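Local coordinates for putative hyaluronoglucosaminidase (Clostridium perfringens, PDB 6PWI), which probably hydrolyses N-acetylglucosaminides as a family 84 glycoside hydrolase, this chain being the part of a longer, probably cell-wall-anchored protein that includes the barrel domain, at residues D412-F418 and Y442-A447; I367-V371 and M389-W393; D359-T363 and T375-F379. One frame throughout, in Å; residues are numbered along the deposited sequence.

How the interactions relate
All three contacts gather around the neighbouring barrel strands 359-362, 387-391 and 418-423. Interactions 2 and 3 are buried and belong to the same beta-alpha-beta unit: 3 packs helix 373-383 on strand 359-362, and 2 ties the loop before that helix to the end of strand 387-391. W390 N probably bonds to W362 O between them. Interaction 1 is only partly buried, with T416 and A447 exposed. The F376 ring links the set, stacking on F418 of interaction 1 and touching V371 and M389 of interaction 2. The buried helix-strand layer of 3 is mainly aromatic. At the loop of 2 an amide and a water bind backbone, and in 1 a tyrosine and an arginine bind loop carbonyls.

Interaction 1: D412-F418 and Y442-A447; sequences DPTVTNF and YGWNRA
R446 and Y442 bind carbonyl oxygens of the loop 412-418, which leads into the last strand of the beta/alpha barrel. Y442 lies near the C-terminal end of helix 433-444, and R446 follows just after it. Y442 OH donates to D412 O at 2.7 Å, from above the carbonyl plane. P413 CA meets the edge of the same tyrosine ring.

R446 serves two acceptors. R446 NH2 donates to F418 O at 2.9 Å, with an angle of 145° at the hydrogen. R446 NH1 makes a weak bond to T416 O at 3.3 Å. The guanidinium also lies flat on the F418 ring, with centres 3.9 Å apart and planes at 19°, a cation-pi stack. A bend at chi3 (-147°) turns the group onto that face. The bonds and the stack together would limit its rotation. Outside the contact, the backbone N of R446 donates to D176.

D412 begins a type I turn that ends at V415. Its OD1 takes T414 N, forming an Asx turn, and also T414 OG1. Both donors reach OD1 from the same face of the carboxylate. The P413 carbonyl receives a CA-H...O contact, with A447 CA 3.5 Å from P413 O.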
loop_
_atom_site.group_PDB
_atom_site.type_symbol
_atom_site.label_atom_id
_atom_site.label_comp_id
_atom_site.label_asym_id
_atom_site.label_seq_id
_atom_site.Cartn_x
_atom_site.Cartn_y
_atom_site.Cartn_z
ATOM N N ASP A 412 -0.940 2.686 -14.232
ATOM C CA ASP A 412 -1.739 2.954 -15.420
ATOM C C ASP A 412 -3.094 2.238 -15.357
ATOM O O ASP A 412 -3.170 1.009 -15.399
ATOM C CB ASP A 412 -0.942 2.653 -16.689
ATOM C CG ASP A 412 -1.673 2.976 -17.979
ATOM O OD1 ASP A 412 -2.892 3.315 -17.928
ATOM O OD2 ASP A 412 -1.018 2.864 -19.031
ATOM N N PRO A 413 -4.212 2.996 -15.281
ATOM C CA PRO A 413 -5.545 2.405 -15.168
ATOM C C PRO A 413 -6.054 1.616 -16.374
ATOM O O PRO A 413 -7.104 0.986 -16.283
ATOM C CB PRO A 413 -6.481 3.590 -14.881
ATOM C CG PRO A 413 -5.714 4.820 -15.305
ATOM C CD PRO A 413 -4.242 4.465 -15.246
ATOM N N THR A 414 -5.296 1.608 -17.476
ATOM C CA THR A 414 -5.755 0.964 -18.700
ATOM C C THR A 414 -5.064 -0.381 -18.924
ATOM O O THR A 414 -5.327 -1.039 -19.933
ATOM C CB THR A 414 -5.492 1.836 -19.937
ATOM O OG1 THR A 414 -4.074 1.967 -20.076
ATOM C CG2 THR A 414 -6.179 3.185 -19.880
ATOM N N VAL A 415 -4.170 -0.770 -18.003
ATOM C CA VAL A 415 -3.413 -2.007 -18.138
ATOM C C VAL A 415 -4.202 -3.156 -17.511
ATOM O O VAL A 415 -4.627 -3.060 -16.364
ATOM C CB VAL A 415 -2.010 -1.891 -17.515
ATOM C CG1 VAL A 415 -1.246 -3.205 -17.621
ATOM C CG2 VAL A 415 -1.212 -0.761 -18.137
ATOM N N THR A 416 -4.332 -4.264 -18.250
ATOM C CA THR A 416 -5.276 -5.311 -17.883
ATOM C C THR A 416 -4.603 -6.681 -17.732
ATOM O O THR A 416 -5.226 -7.618 -17.243
ATOM C CB THR A 416 -6.409 -5.402 -18.919
ATOM O OG1 THR A 416 -5.826 -5.709 -20.189
ATOM C CG2 THR A 416 -7.219 -4.129 -19.040
ATOM N N ASN A 417 -3.341 -6.813 -18.153
ATOM C CA ASN A 417 -2.809 -8.135 -18.461
ATOM C C ASN A 417 -1.851 -8.635 -17.375
ATOM O O ASN A 417 -0.731 -9.060 -17.675
ATOM C CB ASN A 417 -2.171 -8.161 -19.858
ATOM C CG ASN A 417 -1.138 -7.070 -20.077
ATOM O OD1 ASN A 417 -1.149 -6.043 -19.394
ATOM N ND2 ASN A 417 -0.240 -7.280 -21.030
ATOM N N PHE A 418 -2.298 -8.614 -16.112
ATOM C CA PHE A 418 -1.435 -9.030 -15.016
ATOM C C PHE A 418 -2.272 -9.453 -13.813
ATOM O O PHE A 418 -3.442 -9.087 -13.717
ATOM C CB PHE A 418 -0.376 -7.964 -14.703
ATOM C CG PHE A 418 -0.888 -6.714 -14.037
ATOM C CD1 PHE A 418 -0.532 -6.414 -12.734
ATOM C CD2 PHE A 418 -1.730 -5.842 -14.708
ATOM C CE1 PHE A 418 -1.003 -5.266 -12.117
ATOM C CE2 PHE A 418 -2.197 -4.691 -14.091
ATOM C CZ PHE A 418 -1.830 -4.403 -12.796
ATOM N N TYR A 442 -5.980 0.805 -6.638
ATOM C CA TYR A 442 -5.636 0.446 -8.002
ATOM C C TYR A 442 -5.719 -1.065 -8.197
ATOM O O TYR A 442 -6.196 -1.535 -9.226
ATOM C CB TYR A 442 -4.243 0.968 -8.355
ATOM C CG TYR A 442 -3.717 0.539 -9.702
ATOM C CD1 TYR A 442 -4.308 0.972 -10.881
ATOM C CD2 TYR A 442 -2.614 -0.291 -9.806
ATOM C CE1 TYR A 442 -3.822 0.592 -12.124
ATOM C CE2 TYR A 442 -2.106 -0.673 -11.039
ATOM C CZ TYR A 442 -2.713 -0.231 -12.200
ATOM O OH TYR A 442 -2.219 -0.614 -13.413
ATOM N N GLY A 443 -5.235 -1.820 -7.207
ATOM C CA GLY A 443 -5.177 -3.269 -7.307
ATOM C C GLY A 443 -6.568 -3.885 -7.405
ATOM O O GLY A 443 -6.756 -4.864 -8.130
ATOM N N TRP A 444 -7.526 -3.288 -6.678
ATOM C CA TRP A 444 -8.896 -3.773 -6.617
ATOM C C TRP A 444 -9.664 -3.391 -7.886
ATOM O O TRP A 444 -10.236 -4.265 -8.545
ATOM C CB TRP A 444 -9.608 -3.282 -5.349
ATOM C CG TRP A 444 -11.015 -3.788 -5.231
ATOM C CD1 TRP A 444 -12.143 -3.186 -5.708
ATOM C CD2 TRP A 444 -11.451 -5.015 -4.617
ATOM N NE1 TRP A 444 -13.246 -3.948 -5.435
ATOM C CE2 TRP A 444 -12.856 -5.077 -4.766
ATOM C CE3 TRP A 444 -10.800 -6.066 -3.955
ATOM C CZ2 TRP A 444 -13.614 -6.146 -4.281
ATOM C CZ3 TRP A 444 -11.547 -7.125 -3.481
ATOM C CH2 TRP A 444 -12.936 -7.161 -3.639
ATOM N N ASN A 445 -9.660 -2.087 -8.210
ATOM C CA ASN A 445 -10.423 -1.533 -9.318
ATOM C C ASN A 445 -9.502 -0.685 -10.189
ATOM O O ASN A 445 -9.250 0.472 -9.864
ATOM C CB ASN A 445 -11.584 -0.665 -8.814
ATOM C CG ASN A 445 -12.496 -0.153 -9.913
ATOM O OD1 ASN A 445 -12.084 -0.006 -11.064
ATOM N ND2 ASN A 445 -13.744 0.131 -9.569
ATOM N N ARG A 446 -9.047 -1.255 -11.312
ATOM C CA ARG A 446 -8.044 -0.615 -12.145
ATOM C C ARG A 446 -8.625 0.544 -12.954
ATOM O O ARG A 446 -8.081 1.643 -12.928
ATOM C CB ARG A 446 -7.342 -1.637 -13.037
ATOM C CG ARG A 446 -6.201 -2.357 -12.337
ATOM C CD ARG A 446 -5.782 -3.503 -13.227
ATOM N NE ARG A 446 -5.317 -4.676 -12.507
ATOM C CZ ARG A 446 -5.210 -5.880 -13.068
ATOM N NH1 ARG A 446 -5.556 -6.042 -14.338
ATOM N NH2 ARG A 446 -4.768 -6.912 -12.362
ATOM N N ALA A 447 -9.708 0.298 -13.695
ATOM C CA ALA A 447 -10.194 1.293 -14.641
ATOM C C ALA A 447 -10.627 2.571 -13.922
ATOM O O ALA A 447 -10.421 3.668 -14.444
ATOM C CB ALA A 447 -11.301 0.727 -15.497
#

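Interaction 2: I367-V371 and M389-W393; sequences ILGYV and MWLNW. With EDO (1,2-ethanediol), chain H.
N392 reaches across to the backbone of I367, joining the loop after strand 359-362 to the end of strand 387-391 in the beta/alpha barrel. The polar contacts centre on this asparagine. N392 ND2 donates to I367 O at 2.9 Å. The bond is almost straight, 176° at the hydrogen, and I367 O lies in the amide plane. At the other end of the amide, N392 OD1 accepts from W390 NE1 at 3.0 Å and also from N424 ND2. These partners would fix which way the amide is flipped. N392 is also the centre of an inverse gamma turn.

One water bridges the backbones. It accepts from N392 N at 2.9 Å and can donate to G369 O, also at 2.9 Å.

The apolar contacts are few. L368 CD2 rests on N392 CB at 3.6 Å, the two side chains crossing at about a right angle. M389 bends at chi2 (82°), which carries M389 CE to V371 CG2 at 3.7 Å.

The bound ethanediol, probably from the crystallisation liquor, lies over one face of the W390 indole, with its C2 3.3 Å from W390 CE2. Its O2 takes a weak bond from N392 ND2. The same amide therefore holds the loop and lies beside a spot that accepts a small diol.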
loop_
_atom_site.group_PDB
_atom_site.type_symbol
_atom_site.label_atom_id
_atom_site.label_comp_id
_atom_site.label_asym_id
_atom_site.label_seq_id
_atom_site.Cartn_x
_atom_site.Cartn_y
_atom_site.Cartn_z
ATOM N N ILE A 367 14.437 -1.983 -12.880
ATOM C CA ILE A 367 14.244 -2.232 -11.460
ATOM C C ILE A 367 13.116 -1.353 -10.925
ATOM O O ILE A 367 12.246 -1.844 -10.212
ATOM C CB ILE A 367 15.557 -2.081 -10.664
ATOM C CG1 ILE A 367 16.593 -3.116 -11.122
ATOM C CG2 ILE A 367 15.301 -2.169 -9.160
ATOM C CD1 ILE A 367 17.961 -2.985 -10.474
ATOM N N LEU A 368 13.123 -0.058 -11.263
ATOM C CA LEU A 368 12.029 0.813 -10.854
ATOM C C LEU A 368 11.039 0.964 -12.009
ATOM O O LEU A 368 10.753 2.075 -12.444
ATOM C CB LEU A 368 12.563 2.182 -10.405
ATOM C CG LEU A 368 13.763 2.187 -9.453
ATOM C CD1 LEU A 368 14.188 3.614 -9.149
ATOM C CD2 LEU A 368 13.460 1.450 -8.156
ATOM N N GLY A 369 10.514 -0.161 -12.504
ATOM C CA GLY A 369 9.629 -0.144 -13.657
ATOM C C GLY A 369 8.277 0.500 -13.351
ATOM O O GLY A 369 7.774 0.426 -12.230
ATOM N N TYR A 370 7.701 1.141 -14.370
ATOM C CA TYR A 370 6.325 1.605 -14.299
ATOM C C TYR A 370 5.412 0.434 -14.658
ATOM O O TYR A 370 5.876 -0.562 -15.212
ATOM C CB TYR A 370 6.120 2.778 -15.264
ATOM C CG TYR A 370 6.576 4.142 -14.793
ATOM C CD1 TYR A 370 5.692 5.213 -14.774
ATOM C CD2 TYR A 370 7.891 4.383 -14.407
ATOM C CE1 TYR A 370 6.093 6.478 -14.373
ATOM C CE2 TYR A 370 8.309 5.643 -13.998
ATOM C CZ TYR A 370 7.403 6.693 -13.981
ATOM O OH TYR A 370 7.789 7.940 -13.588
ATOM N N VAL A 371 4.117 0.556 -14.346
ATOM C CA VAL A 371 3.146 -0.433 -14.788
ATOM C C VAL A 371 2.740 -0.112 -16.221
ATOM O O VAL A 371 2.068 0.889 -16.454
ATOM C CB VAL A 371 1.898 -0.469 -13.888
ATOM C CG1 VAL A 371 0.896 -1.488 -14.413
ATOM C CG2 VAL A 371 2.248 -0.754 -12.437
ATOM N N MET A 389 3.088 -8.261 -10.383
ATOM C CA MET A 389 3.911 -7.063 -10.403
ATOM C C MET A 389 4.450 -6.778 -9.002
ATOM O O MET A 389 3.684 -6.714 -8.040
ATOM C CB MET A 389 3.085 -5.869 -10.894
ATOM C CG MET A 389 3.732 -4.521 -10.643
ATOM S SD MET A 389 4.926 -4.162 -11.933
ATOM C CE MET A 389 5.358 -2.465 -11.549
ATOM N N TRP A 390 5.777 -6.630 -8.910
ATOM C CA TRP A 390 6.465 -6.088 -7.749
ATOM C C TRP A 390 6.799 -4.628 -8.051
ATOM O O TRP A 390 7.633 -4.352 -8.918
ATOM C CB TRP A 390 7.722 -6.929 -7.468
ATOM C CG TRP A 390 8.694 -6.427 -6.435
ATOM C CD1 TRP A 390 9.051 -5.132 -6.168
ATOM C CD2 TRP A 390 9.500 -7.241 -5.555
ATOM N NE1 TRP A 390 9.985 -5.083 -5.166
ATOM C CE2 TRP A 390 10.284 -6.361 -4.772
ATOM C CE3 TRP A 390 9.619 -8.621 -5.340
ATOM C CZ2 TRP A 390 11.176 -6.821 -3.801
ATOM C CZ3 TRP A 390 10.509 -9.073 -4.387
ATOM C CH2 TRP A 390 11.279 -8.184 -3.629
ATOM N N LEU A 391 6.119 -3.698 -7.362
ATOM C CA LEU A 391 6.294 -2.279 -7.634
ATOM C C LEU A 391 7.316 -1.677 -6.674
ATOM O O LEU A 391 7.085 -1.603 -5.469
ATOM C CB LEU A 391 4.948 -1.558 -7.529
ATOM C CG LEU A 391 5.004 -0.061 -7.829
ATOM C CD1 LEU A 391 5.412 0.191 -9.268
ATOM C CD2 LEU A 391 3.672 0.608 -7.537
ATOM N N ASN A 392 8.440 -1.227 -7.239
ATOM C CA ASN A 392 9.502 -0.604 -6.470
ATOM C C ASN A 392 9.193 0.877 -6.251
ATOM O O ASN A 392 9.943 1.745 -6.693
ATOM C CB ASN A 392 10.869 -0.838 -7.119
ATOM C CG ASN A 392 11.511 -2.121 -6.640
ATOM O OD1 ASN A 392 11.417 -2.454 -5.460
ATOM N ND2 ASN A 392 12.150 -2.851 -7.541
ATOM N N TRP A 393 8.072 1.140 -5.573
ATOM C CA TRP A 393 7.686 2.450 -5.079
ATOM C C TRP A 393 6.716 2.213 -3.929
ATOM O O TRP A 393 5.818 1.384 -4.059
ATOM C CB TRP A 393 7.019 3.286 -6.180
ATOM C CG TRP A 393 6.404 4.561 -5.685
ATOM C CD1 TRP A 393 7.039 5.749 -5.460
ATOM C CD2 TRP A 393 5.025 4.783 -5.337
ATOM N NE1 TRP A 393 6.159 6.692 -4.999
ATOM C CE2 TRP A 393 4.912 6.130 -4.918
ATOM C CE3 TRP A 393 3.876 3.986 -5.352
ATOM C CZ2 TRP A 393 3.696 6.691 -4.517
ATOM C CZ3 TRP A 393 2.678 4.540 -4.954
ATOM C CH2 TRP A 393 2.588 5.872 -4.545
HETATM C C1 EDO H . 13.685 -8.202 -6.826
HETATM O O1 EDO H . 14.398 -8.576 -5.653
HETATM C C2 EDO H . 12.876 -6.959 -6.695
HETATM O O2 EDO H . 13.577 -5.738 -6.421
HETATM O O HOH W 1 8.694 -1.294 -10.109
#

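Interaction 3: D359-T363 and T375-F379; sequences DIMWT and TFEFF
W362 and F379 both carry CG anti to the backbone N (chi1 -170° for W362), and the two side chains extend past each other in opposite directions. This places the F379 edge, led by CD1, against one face of the W362 indole. The pair is an offset edge-to-face contact, with the F379 ring and the five-membered ring of W362 at 66° and their centroids 4.9 Å apart. F379 CB adds a CH-pi contact over the same five-membered ring, 4.1 Å from its centroid.

The indole nitrogen is also used. W362 NE1 donates to T375 OG1 at 3.1 Å, with an angle of 162° at the hydrogen. The threonine oxygen sits near the indole plane, at its edge. T375 OG1 is hydrogen-bonded to D365 as well, so the hydroxyl joins the indole to an acid in the loop between strand and helix.

Other rings of the helix pack around the tryptophan. F378 CD2 meets W362 CZ2 at 3.8 Å, with the side chains at about a right angle. F376 CE1 approaches W362 CD1 at 4.1 Å. Farther back along the strand, I360 CG2 touches F379 CZ at 3.6 Å, at the phenylalanine edge.

The contact packs the helix of a beta-alpha-beta unit against its first strand. Strand 359-362 pairs with 387-391 on one side and 328-330 on the other. Helix 373-383 packs on 359-362 and on its neighbour 387-391, where F379 touches A387 and F376 touches M389.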
loop_
_atom_site.group_PDB
_atom_site.type_symbol
_atom_site.label_atom_id
_atom_site.label_comp_id
_atom_site.label_asym_id
_atom_site.label_seq_id
_atom_site.Cartn_x
_atom_site.Cartn_y
_atom_site.Cartn_z
ATOM N N ASP A 359 2.702 -18.056 -9.054
ATOM C CA ASP A 359 2.703 -16.663 -9.470
ATOM C C ASP A 359 4.132 -16.125 -9.503
ATOM O O ASP A 359 4.755 -15.939 -8.460
ATOM C CB ASP A 359 1.784 -15.836 -8.570
ATOM C CG ASP A 359 0.402 -16.460 -8.494
ATOM O OD1 ASP A 359 -0.215 -16.633 -9.573
ATOM O OD2 ASP A 359 -0.022 -16.826 -7.369
ATOM N N ILE A 360 4.637 -15.881 -10.716
ATOM C CA ILE A 360 5.994 -15.397 -10.913
ATOM C C ILE A 360 5.971 -13.867 -10.967
ATOM O O ILE A 360 5.127 -13.275 -11.640
ATOM C CB ILE A 360 6.589 -16.034 -12.183
ATOM C CG1 ILE A 360 6.721 -17.552 -12.023
ATOM C CG2 ILE A 360 7.910 -15.370 -12.546
ATOM C CD1 ILE A 360 6.691 -18.334 -13.319
ATOM N N MET A 361 6.900 -13.237 -10.242
ATOM C CA MET A 361 6.896 -11.794 -10.063
ATOM C C MET A 361 7.818 -11.126 -11.081
ATOM O O MET A 361 8.607 -11.791 -11.753
ATOM C CB MET A 361 7.329 -11.403 -8.650
ATOM C CG MET A 361 6.457 -12.007 -7.580
ATOM S SD MET A 361 6.544 -11.066 -6.044
ATOM C CE MET A 361 5.386 -9.746 -6.409
ATOM N N TRP A 362 7.707 -9.796 -11.161
ATOM C CA TRP A 362 8.283 -8.983 -12.217
ATOM C C TRP A 362 8.248 -7.538 -11.741
ATOM O O TRP A 362 7.245 -7.119 -11.162
ATOM C CB TRP A 362 7.426 -9.151 -13.474
ATOM C CG TRP A 362 7.960 -8.584 -14.753
ATOM C CD1 TRP A 362 7.434 -7.554 -15.485
ATOM C CD2 TRP A 362 9.085 -9.073 -15.502
ATOM N NE1 TRP A 362 8.163 -7.360 -16.629
ATOM C CE2 TRP A 362 9.184 -8.273 -16.661
ATOM C CE3 TRP A 362 10.014 -10.099 -15.298
ATOM C CZ2 TRP A 362 10.180 -8.472 -17.612
ATOM C CZ3 TRP A 362 11.000 -10.294 -16.238
ATOM C CH2 TRP A 362 11.073 -9.492 -17.378
ATOM N N THR A 363 9.329 -6.785 -11.981
ATOM C CA THR A 363 9.341 -5.402 -11.531
ATOM C C THR A 363 9.113 -4.451 -12.701
ATOM O O THR A 363 8.973 -3.249 -12.481
ATOM C CB THR A 363 10.591 -5.041 -10.716
ATOM O OG1 THR A 363 11.684 -4.899 -11.625
ATOM C CG2 THR A 363 10.902 -6.049 -9.631
ATOM N N THR A 375 5.388 -4.058 -20.897
ATOM C CA THR A 375 6.222 -4.888 -20.042
ATOM C C THR A 375 5.537 -6.225 -19.736
ATOM O O THR A 375 6.207 -7.253 -19.627
ATOM C CB THR A 375 6.697 -4.137 -18.790
ATOM O OG1 THR A 375 7.874 -4.813 -18.350
ATOM C CG2 THR A 375 5.686 -4.090 -17.664
ATOM N N PHE A 376 4.205 -6.202 -19.598
ATOM C CA PHE A 376 3.457 -7.408 -19.284
ATOM C C PHE A 376 3.321 -8.289 -20.523
ATOM O O PHE A 376 3.364 -9.512 -20.409
ATOM C CB PHE A 376 2.139 -7.078 -18.578
ATOM C CG PHE A 376 2.326 -6.482 -17.206
ATOM C CD1 PHE A 376 3.281 -6.991 -16.334
ATOM C CD2 PHE A 376 1.553 -5.414 -16.778
ATOM C CE1 PHE A 376 3.471 -6.431 -15.078
ATOM C CE2 PHE A 376 1.732 -4.870 -15.513
ATOM C CZ PHE A 376 2.699 -5.371 -14.671
ATOM N N GLU A 377 3.188 -7.663 -21.702
ATOM C CA GLU A 377 3.173 -8.401 -22.960
ATOM C C GLU A 377 4.491 -9.157 -23.115
ATOM O O GLU A 377 4.509 -10.308 -23.554
ATOM C CB GLU A 377 2.981 -7.470 -24.162
ATOM C CG GLU A 377 1.551 -7.022 -24.399
ATOM C CD GLU A 377 1.369 -5.839 -25.348
ATOM O OE1 GLU A 377 2.372 -5.388 -25.964
ATOM O OE2 GLU A 377 0.217 -5.364 -25.481
ATOM N N PHE A 378 5.595 -8.487 -22.762
ATOM C CA PHE A 378 6.909 -9.091 -22.885
ATOM C C PHE A 378 7.003 -10.298 -21.952
ATOM O O PHE A 378 7.421 -11.378 -22.372
ATOM C CB PHE A 378 8.033 -8.085 -22.611
ATOM C CG PHE A 378 9.385 -8.750 -22.515
ATOM C CD1 PHE A 378 10.161 -8.948 -23.644
ATOM C CD2 PHE A 378 9.854 -9.243 -21.306
ATOM C CE1 PHE A 378 11.390 -9.590 -23.564
ATOM C CE2 PHE A 378 11.079 -9.886 -21.228
ATOM C CZ PHE A 378 11.847 -10.055 -22.355
ATOM N N PHE A 379 6.624 -10.082 -20.684
ATOM C CA PHE A 379 6.699 -11.114 -19.665
ATOM C C PHE A 379 5.904 -12.339 -20.110
ATOM O O PHE A 379 6.384 -13.464 -19.982
ATOM C CB PHE A 379 6.184 -10.603 -18.317
ATOM C CG PHE A 379 6.251 -11.631 -17.215
ATOM C CD1 PHE A 379 7.332 -11.670 -16.345
ATOM C CD2 PHE A 379 5.249 -12.579 -17.062
ATOM C CE1 PHE A 379 7.400 -12.621 -15.338
ATOM C CE2 PHE A 379 5.321 -13.536 -16.062
ATOM C CZ PHE A 379 6.393 -13.551 -15.200
#